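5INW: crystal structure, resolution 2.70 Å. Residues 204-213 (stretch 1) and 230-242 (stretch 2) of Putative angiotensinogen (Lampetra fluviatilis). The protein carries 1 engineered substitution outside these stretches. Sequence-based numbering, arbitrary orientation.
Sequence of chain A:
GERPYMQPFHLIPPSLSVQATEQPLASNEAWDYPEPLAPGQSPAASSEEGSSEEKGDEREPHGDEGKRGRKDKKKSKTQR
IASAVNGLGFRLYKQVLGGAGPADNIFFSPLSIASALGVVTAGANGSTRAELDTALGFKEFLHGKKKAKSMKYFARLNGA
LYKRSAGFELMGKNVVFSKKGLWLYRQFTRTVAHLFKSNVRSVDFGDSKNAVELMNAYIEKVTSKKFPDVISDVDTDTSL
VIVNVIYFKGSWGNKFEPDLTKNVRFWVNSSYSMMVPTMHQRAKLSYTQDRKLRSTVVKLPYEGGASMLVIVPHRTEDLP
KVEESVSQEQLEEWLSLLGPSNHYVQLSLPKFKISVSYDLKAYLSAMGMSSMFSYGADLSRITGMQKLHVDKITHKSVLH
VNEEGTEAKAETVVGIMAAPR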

ATOM      1  N   ASP A 204      -4.360  15.898 -23.936  1.00 56.79           N
ATOM      2  CA  ASP A 204      -5.093  17.147 -24.023  1.00 58.86           C
ATOM      3  C   ASP A 204      -6.076  17.124 -22.862  1.00 59.60           C
ATOM      4  O   ASP A 204      -7.179  16.587 -22.973  1.00 63.66           O
ATOM      5  CB  ASP A 204      -5.796  17.264 -25.371  1.00 61.45           C
ATOM      6  CG  ASP A 204      -6.525  18.605 -25.566  1.00 64.87           C
ATOM      7  OD1 ASP A 204      -6.525  19.480 -24.676  1.00 62.75           O
ATOM      8  OD2 ASP A 204      -7.125  18.779 -26.647  1.00 69.37           O
ATOM      9  N   PHE A 205      -5.665  17.675 -21.726  1.00 58.82           N
ATOM     10  CA  PHE A 205      -6.533  17.728 -20.549  1.00 58.72           C
ATOM     11  C   PHE A 205      -7.626  18.767 -20.725  1.00 61.91           C
ATOM     12  O   PHE A 205      -8.548  18.794 -19.908  1.00 71.50           O
ATOM     13  CB  PHE A 205      -5.742  18.070 -19.271  1.00 57.26           C
ATOM     14  CG  PHE A 205      -4.644  17.090 -18.934  1.00 54.65           C
ATOM     15  CD1 PHE A 205      -4.939  15.826 -18.518  1.00 52.34           C
ATOM     16  CD2 PHE A 205      -3.304  17.481 -18.968  1.00 55.88           C
ATOM     17  CE1 PHE A 205      -3.931  14.949 -18.153  1.00 51.24           C
ATOM     18  CE2 PHE A 205      -2.293  16.605 -18.600  1.00 53.06           C
ATOM     19  CZ  PHE A 205      -2.611  15.336 -18.187  1.00 51.64           C
ATOM     20  N   GLY A 206      -7.471  19.690 -21.682  1.00 61.93           N
ATOM     21  CA  GLY A 206      -8.507  20.672 -22.018  1.00 64.16           C
ATOM     22  C   GLY A 206      -9.824  20.018 -22.421  1.00 64.47           C
ATOM     23  O   GLY A 206     -10.869  20.370 -21.904  1.00 66.30           O
ATOM     24  N   ASP A 207      -9.752  19.058 -23.329  1.00 64.95           N
ATOM     25  CA  ASP A 207     -10.865  18.191 -23.651  1.00 66.09           C
ATOM     26  C   ASP A 207     -10.923  17.084 -22.630  1.00 68.49           C
ATOM     27  O   ASP A 207     -10.522  15.958 -22.902  1.00 68.99           O
ATOM     28  CB  ASP A 207     -10.659  17.612 -25.043  1.00 67.74           C
ATOM     29  CG  ASP A 207     -11.830  16.753 -25.511  1.00 70.61           C
ATOM     30  OD1 ASP A 207     -12.868  16.601 -24.761  1.00 70.13           O
ATOM     31  OD2 ASP A 207     -11.676  16.226 -26.650  1.00 69.27           O
ATOM     32  N   SER A 208     -11.462  17.388 -21.454  1.00 74.91           N
ATOM     33  CA  SER A 208     -11.316  16.503 -20.278  1.00 79.04           C
ATOM     34  C   SER A 208     -12.171  15.211 -20.215  1.00 78.64           C
ATOM     35  O   SER A 208     -11.769  14.246 -19.545  1.00 76.66           O
ATOM     36  CB  SER A 208     -11.524  17.309 -18.992  1.00 82.94           C
ATOM     37  OG  SER A 208     -12.879  17.715 -18.874  1.00 91.05           O
ATOM     38  N   LYS A 209     -13.350  15.206 -20.847  1.00 79.91           N
ATOM     39  CA  LYS A 209     -14.186  13.998 -20.880  1.00 79.33           C
ATOM     40  C   LYS A 209     -13.369  12.928 -21.545  1.00 73.23           C
ATOM     41  O   LYS A 209     -13.251  11.828 -21.020  1.00 66.44           O
ATOM     42  CB  LYS A 209     -15.481  14.201 -21.674  1.00 86.91           C
ATOM     43  CG  LYS A 209     -16.458  15.179 -21.046  1.00 92.98           C
ATOM     44  CD  LYS A 209     -17.405  14.515 -20.060  1.00 96.82           C
ATOM     45  CE  LYS A 209     -18.282  15.565 -19.370  1.00 99.86           C
ATOM     46  NZ  LYS A 209     -19.467  14.951 -18.711  1.00 99.38           N
ATOM     47  N   ASN A 210     -12.830  13.272 -22.716  1.00 72.35           N
ATOM     48  CA  ASN A 210     -11.991  12.364 -23.475  1.00 70.61           C
ATOM     49  C   ASN A 210     -10.684  12.085 -22.803  1.00 65.44           C
ATOM     50  O   ASN A 210     -10.202  10.949 -22.848  1.00 63.53           O
ATOM     51  CB  ASN A 210     -11.765  12.871 -24.894  1.00 72.37           C
ATOM     52  CG  ASN A 210     -12.988  12.677 -25.751  1.00 77.31           C
ATOM     53  OD1 ASN A 210     -13.713  11.683 -25.612  1.00 79.45           O
ATOM     54  ND2 ASN A 210     -13.232  13.610 -26.654  1.00 80.79           N
ATOM     55  N   ALA A 211     -10.114  13.109 -22.187  1.00 62.67           N
ATOM     56  CA  ALA A 211      -8.870  12.930 -21.419  1.00 61.15           C
ATOM     57  C   ALA A 211      -8.959  11.790 -20.336  1.00 57.64           C
ATOM     58  O   ALA A 211      -8.063  10.968 -20.257  1.00 57.48           O
ATOM     59  CB  ALA A 211      -8.437  14.254 -20.795  1.00 59.41           C
ATOM     60  N   VAL A 212     -10.055  11.735 -19.571  1.00 53.67           N
ATOM     61  CA  VAL A 212     -10.290  10.670 -18.620  1.00 52.05           C
ATOM     62  C   VAL A 212     -10.421   9.309 -19.308  1.00 50.50           C
ATOM     63  O   VAL A 212      -9.861   8.345 -18.849  1.00 48.14           O
ATOM     64  CB  VAL A 212     -11.533  10.940 -17.721  1.00 54.48           C
ATOM     65  CG1 VAL A 212     -11.891   9.737 -16.841  1.00 55.19           C
ATOM     66  CG2 VAL A 212     -11.266  12.108 -16.808  1.00 55.31           C
ATOM     67  N   GLU A 213     -11.152   9.228 -20.402  1.00 53.32           N
ATOM     68  CA  GLU A 213     -11.312   7.961 -21.118  1.00 54.17           C
ATOM     69  C   GLU A 213     -10.002   7.471 -21.688  1.00 53.54           C
ATOM     70  O   GLU A 213      -9.754   6.257 -21.709  1.00 51.63           O
ATOM     71  CB  GLU A 213     -12.274   8.112 -22.280  1.00 56.93           C
ATOM     72  CG  GLU A 213     -13.706   8.405 -21.869  1.00 58.64           C
ATOM     73  CD  GLU A 213     -14.569   8.671 -23.084  1.00 61.05           C
ATOM     74  OE1 GLU A 213     -14.296   8.022 -24.128  1.00 61.40           O
ATOM     75  OE2 GLU A 213     -15.479   9.541 -22.988  1.00 62.19           O
ATOM     76  N   VAL A 230      -9.202   4.193 -12.993  1.00 61.63           N
ATOM     77  CA  VAL A 230      -8.295   4.714 -12.002  1.00 54.54           C
ATOM     78  C   VAL A 230      -8.463   6.235 -11.920  1.00 55.38           C
ATOM     79  O   VAL A 230      -8.257   6.822 -10.866  1.00 55.93           O
ATOM     80  CB  VAL A 230      -6.824   4.377 -12.353  1.00 55.51           C
ATOM     81  CG1 VAL A 230      -5.813   5.067 -11.418  1.00 54.81           C
ATOM     82  CG2 VAL A 230      -6.603   2.883 -12.301  1.00 55.73           C
ATOM     83  N   ILE A 231      -8.778   6.890 -13.028  1.00 56.67           N
ATOM     84  CA  ILE A 231      -9.014   8.332 -13.002  1.00 59.83           C
ATOM     85  C   ILE A 231     -10.506   8.622 -13.214  1.00 65.93           C
ATOM     86  O   ILE A 231     -11.136   8.057 -14.124  1.00 63.85           O
ATOM     87  CB  ILE A 231      -8.143   9.054 -14.034  1.00 55.73           C
ATOM     88  CG1 ILE A 231      -6.682   8.986 -13.586  1.00 52.53           C
ATOM     89  CG2 ILE A 231      -8.581  10.492 -14.166  1.00 55.41           C
ATOM     90  CD1 ILE A 231      -5.797   8.575 -14.720  1.00 53.68           C
ATOM     91  N   SER A 232     -11.038   9.508 -12.362  1.00 70.02           N
ATOM     92  CA  SER A 232     -12.442   9.953 -12.425  1.00 74.68           C
ATOM     93  C   SER A 232     -12.616  11.320 -13.083  1.00 78.12           C
ATOM     94  O   SER A 232     -13.578  11.520 -13.817  1.00 87.51           O
ATOM     95  CB  SER A 232     -13.042  10.008 -11.019  1.00 74.51           C
ATOM     96  OG  SER A 232     -12.191  10.722 -10.133  1.00 70.24           O
ATOM     97  N   ASP A 233     -11.676  12.234 -12.843  1.00 77.54           N
ATOM     98  CA  ASP A 233     -11.836  13.647 -13.183  1.00 82.53           C
ATOM     99  C   ASP A 233     -10.451  14.219 -13.443  1.00 79.72           C
ATOM    100  O   ASP A 233      -9.465  13.739 -12.884  1.00 79.70           O
ATOM    101  CB  ASP A 233     -12.537  14.358 -11.987  1.00 90.87           C
ATOM    102  CG  ASP A 233     -13.404  15.579 -12.371  1.00102.77           C
ATOM    103  OD1 ASP A 233     -13.146  16.263 -13.386  1.00116.57           O
ATOM    104  OD2 ASP A 233     -14.329  15.901 -11.583  1.00109.31           O
ATOM    105  N   VAL A 234     -10.389  15.254 -14.274  1.00 80.98           N
ATOM    106  CA  VAL A 234      -9.153  15.980 -14.546  1.00 76.17           C
ATOM    107  C   VAL A 234      -9.459  17.419 -14.924  1.00 79.46           C
ATOM    108  O   VAL A 234     -10.257  17.683 -15.824  1.00 81.05           O
ATOM    109  CB  VAL A 234      -8.318  15.273 -15.641  1.00 75.25           C
ATOM    110  CG1 VAL A 234      -8.960  15.398 -17.021  1.00 79.65           C
ATOM    111  CG2 VAL A 234      -6.898  15.794 -15.668  1.00 73.87           C
ATOM    112  N   ASP A 235      -8.818  18.346 -14.222  1.00 85.10           N
ATOM    113  CA  ASP A 235      -8.895  19.791 -14.508  1.00 88.34           C
ATOM    114  C   ASP A 235      -8.274  20.117 -15.884  1.00 88.53           C
ATOM    115  O   ASP A 235      -7.362  19.417 -16.349  1.00 85.90           O
ATOM    116  CB  ASP A 235      -8.151  20.560 -13.392  1.00 92.87           C
ATOM    117  CG  ASP A 235      -8.695  21.945 -13.155  1.00100.21           C
ATOM    118  OD1 ASP A 235      -9.854  22.062 -12.704  1.00112.20           O
ATOM    119  OD2 ASP A 235      -7.948  22.925 -13.372  1.00106.65           O
ATOM    120  N   THR A 236      -8.804  21.146 -16.548  1.00 92.43           N
ATOM    121  CA  THR A 236      -8.195  21.750 -17.760  1.00 92.69           C
ATOM    122  C   THR A 236      -6.761  22.236 -17.506  1.00 88.46           C
ATOM    123  O   THR A 236      -5.833  21.937 -18.289  1.00 87.59           O
ATOM    124  CB  THR A 236      -9.051  22.960 -18.201  1.00 99.82           C
ATOM    125  OG1 THR A 236     -10.372  22.490 -18.531  1.00102.66           O
ATOM    126  CG2 THR A 236      -8.415  23.772 -19.404  1.00 99.43           C
ATOM    127  N   ASP A 237      -6.606  22.955 -16.389  1.00 82.25           N
ATOM    128  CA  ASP A 237      -5.317  23.519 -15.958  1.00 82.28           C
ATOM    129  C   ASP A 237      -4.404  22.500 -15.276  1.00 73.01           C
ATOM    130  O   ASP A 237      -3.390  22.853 -14.679  1.00 75.05           O
ATOM    131  CB  ASP A 237      -5.537  24.712 -15.009  1.00 89.18           C
ATOM    132  CG  ASP A 237      -6.400  25.841 -15.632  1.00 97.51           C
ATOM    133  OD1 ASP A 237      -6.972  25.672 -16.757  1.00103.84           O
ATOM    134  OD2 ASP A 237      -6.502  26.908 -14.970  1.00 97.00           O
ATOM    135  N   THR A 238      -4.789  21.235 -15.333  1.00 64.83           N
ATOM    136  CA  THR A 238      -3.904  20.163 -15.025  1.00 57.96           C
ATOM    137  C   THR A 238      -2.804  20.106 -16.034  1.00 55.36           C
ATOM    138  O   THR A 238      -3.023  20.149 -17.275  1.00 55.07           O
ATOM    139  CB  THR A 238      -4.635  18.824 -14.983  1.00 56.19           C
ATOM    140  OG1 THR A 238      -5.591  18.901 -13.929  1.00 58.74           O
ATOM    141  CG2 THR A 238      -3.662  17.663 -14.687  1.00 54.73           C
ATOM    142  N   SER A 239      -1.628  19.946 -15.461  1.00 52.77           N
ATOM    143  CA  SER A 239      -0.398  19.945 -16.185  1.00 54.03           C
ATOM    144  C   SER A 239       0.312  18.595 -16.179  1.00 50.91           C
ATOM    145  O   SER A 239       0.910  18.239 -17.198  1.00 51.91           O
ATOM    146  CB  SER A 239       0.489  21.055 -15.643  1.00 56.00           C
ATOM    147  OG  SER A 239       0.210  22.240 -16.377  1.00 58.40           O
ATOM    148  N   LEU A 240       0.228  17.838 -15.082  1.00 46.38           N
ATOM    149  CA  LEU A 240       0.591  16.411 -15.107  1.00 46.14           C
ATOM    150  C   LEU A 240      -0.257  15.601 -14.156  1.00 44.84           C
ATOM    151  O   LEU A 240      -0.808  16.149 -13.203  1.00 46.06           O
ATOM    152  CB  LEU A 240       2.026  16.173 -14.678  1.00 46.59           C
ATOM    153  CG  LEU A 240       3.136  16.613 -15.602  1.00 47.95           C
ATOM    154  CD1 LEU A 240       3.557  18.037 -15.216  1.00 49.25           C
ATOM    155  CD2 LEU A 240       4.300  15.613 -15.528  1.00 47.37           C
ATOM    156  N   VAL A 241      -0.305  14.292 -14.418  1.00 42.92           N
ATOM    157  CA  VAL A 241      -0.910  13.310 -13.533  1.00 40.36           C
ATOM    158  C   VAL A 241       0.028  12.127 -13.436  1.00 40.27           C
ATOM    159  O   VAL A 241       0.358  11.567 -14.453  1.00 44.89           O
ATOM    160  CB  VAL A 241      -2.257  12.831 -14.084  1.00 38.73           C
ATOM    161  CG1 VAL A 241      -2.882  11.803 -13.148  1.00 39.01           C
ATOM    162  CG2 VAL A 241      -3.168  14.014 -14.201  1.00 39.70           C
ATOM    163  N   ILE A 242       0.416  11.732 -12.230  1.00 37.92           N
ATOM    164  CA  ILE A 242       1.325  10.611 -11.988  1.00 37.90           C
ATOM    165  C   ILE A 242       0.498   9.514 -11.385  1.00 36.49           C
ATOM    166  O   ILE A 242      -0.320   9.781 -10.574  1.00 33.23           O
ATOM    167  CB  ILE A 242       2.410  11.001 -10.959  1.00 37.88           C
ATOM    168  CG1 ILE A 242       3.359  12.036 -11.585  1.00 39.65           C
ATOM    169  CG2 ILE A 242       3.228   9.814 -10.475  1.00 37.08           C
ATOM    170  CD1 ILE A 242       4.138  12.837 -10.566  1.00 39.54           C
TER

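Stretch 1 begins as a loop and turns into a helix at Ser-208, which runs on past Glu-213; stretch 2 begins as loop and turn and ends in a strand that continues beyond Ile-242. The two chains run in opposite directions: Gly-206 lies nearest Thr-236 (4.4 Å between CA atoms), Ser-208 nearest Val-234 (6.1 Å, CA to CA) and Val-212 nearest Ile-231 (6.2 Å, CA to CA). The helix is started by backbone bonds from Ala-211 N to Asp-207 O and from Val-212 N to Ser-208 O, both 3.0 Å. Asp-207 occupies the N-cap position but makes no capping bond; its OD2 instead accepts a hydrogen bond from Asn-210 ND2 at 3.0 Å. In stretch 2, a type I turn from Asp-235 to Thr-238 redirects the chain, and the Phe-205 ring packs against Val-234 before it and Thr-238 at its end. Asp-235 O accepts weak bonds from Thr-238 N (3.3 Å) and Thr-238 OG1 (3.0 Å).

No hydrogen bond crosses between the stretches. Their 487 Å² of buried surface is held by packing, to which Phe-205 contributes the largest share. Its CB points toward stretch 2, and with chi1 in the m rotamer the ring reaches in among the turn and the strand residues. Thr-238 CG2 sits 4.1 Å from the centroid of the Phe-205 ring, only 4° off the ring normal, a CH-pi contact that makes use of the threonine methyl. Apolar contacts extend from Phe-205 CD1 to Val-234 CG2 (3.5 Å) and from Phe-205 CE1 to Val-241 CG2 (4.1 Å). The ring also lies close to the main chain, with Phe-205 CD2 3.2 Å from Thr-238 O.

Val-234 links this aromatic cluster to the helix. While its CG2 meets the phenylalanine, Val-234 CG1 lies 4.0 Å from Ala-211 CB and 4.0 Å from Val-212 CG2, so the branched side chain touches both parts of stretch 1. Ser-208 points its CB toward stretch 2, where Ser-208 CB lies 3.4 Å from Val-234 O. One helical turn on, Val-212 faces the start of stretch 2: its CG2 is 4.1 Å from Ile-231 CG2, and its CG1 is 3.3 Å from Ile-231 O.

The charged residues of stretch 1 take no part in the contact. Asp-204, Asp-207, Lys-209 and Glu-213 are exposed, their CA-to-CB bonds point away from stretch 2, and none of their side chains touches it, although the end of Asp-204 comes back nearer. At Gly-206, a CB would also point away, but would be crowded by Asp-204 OD1 at 3.0 Å.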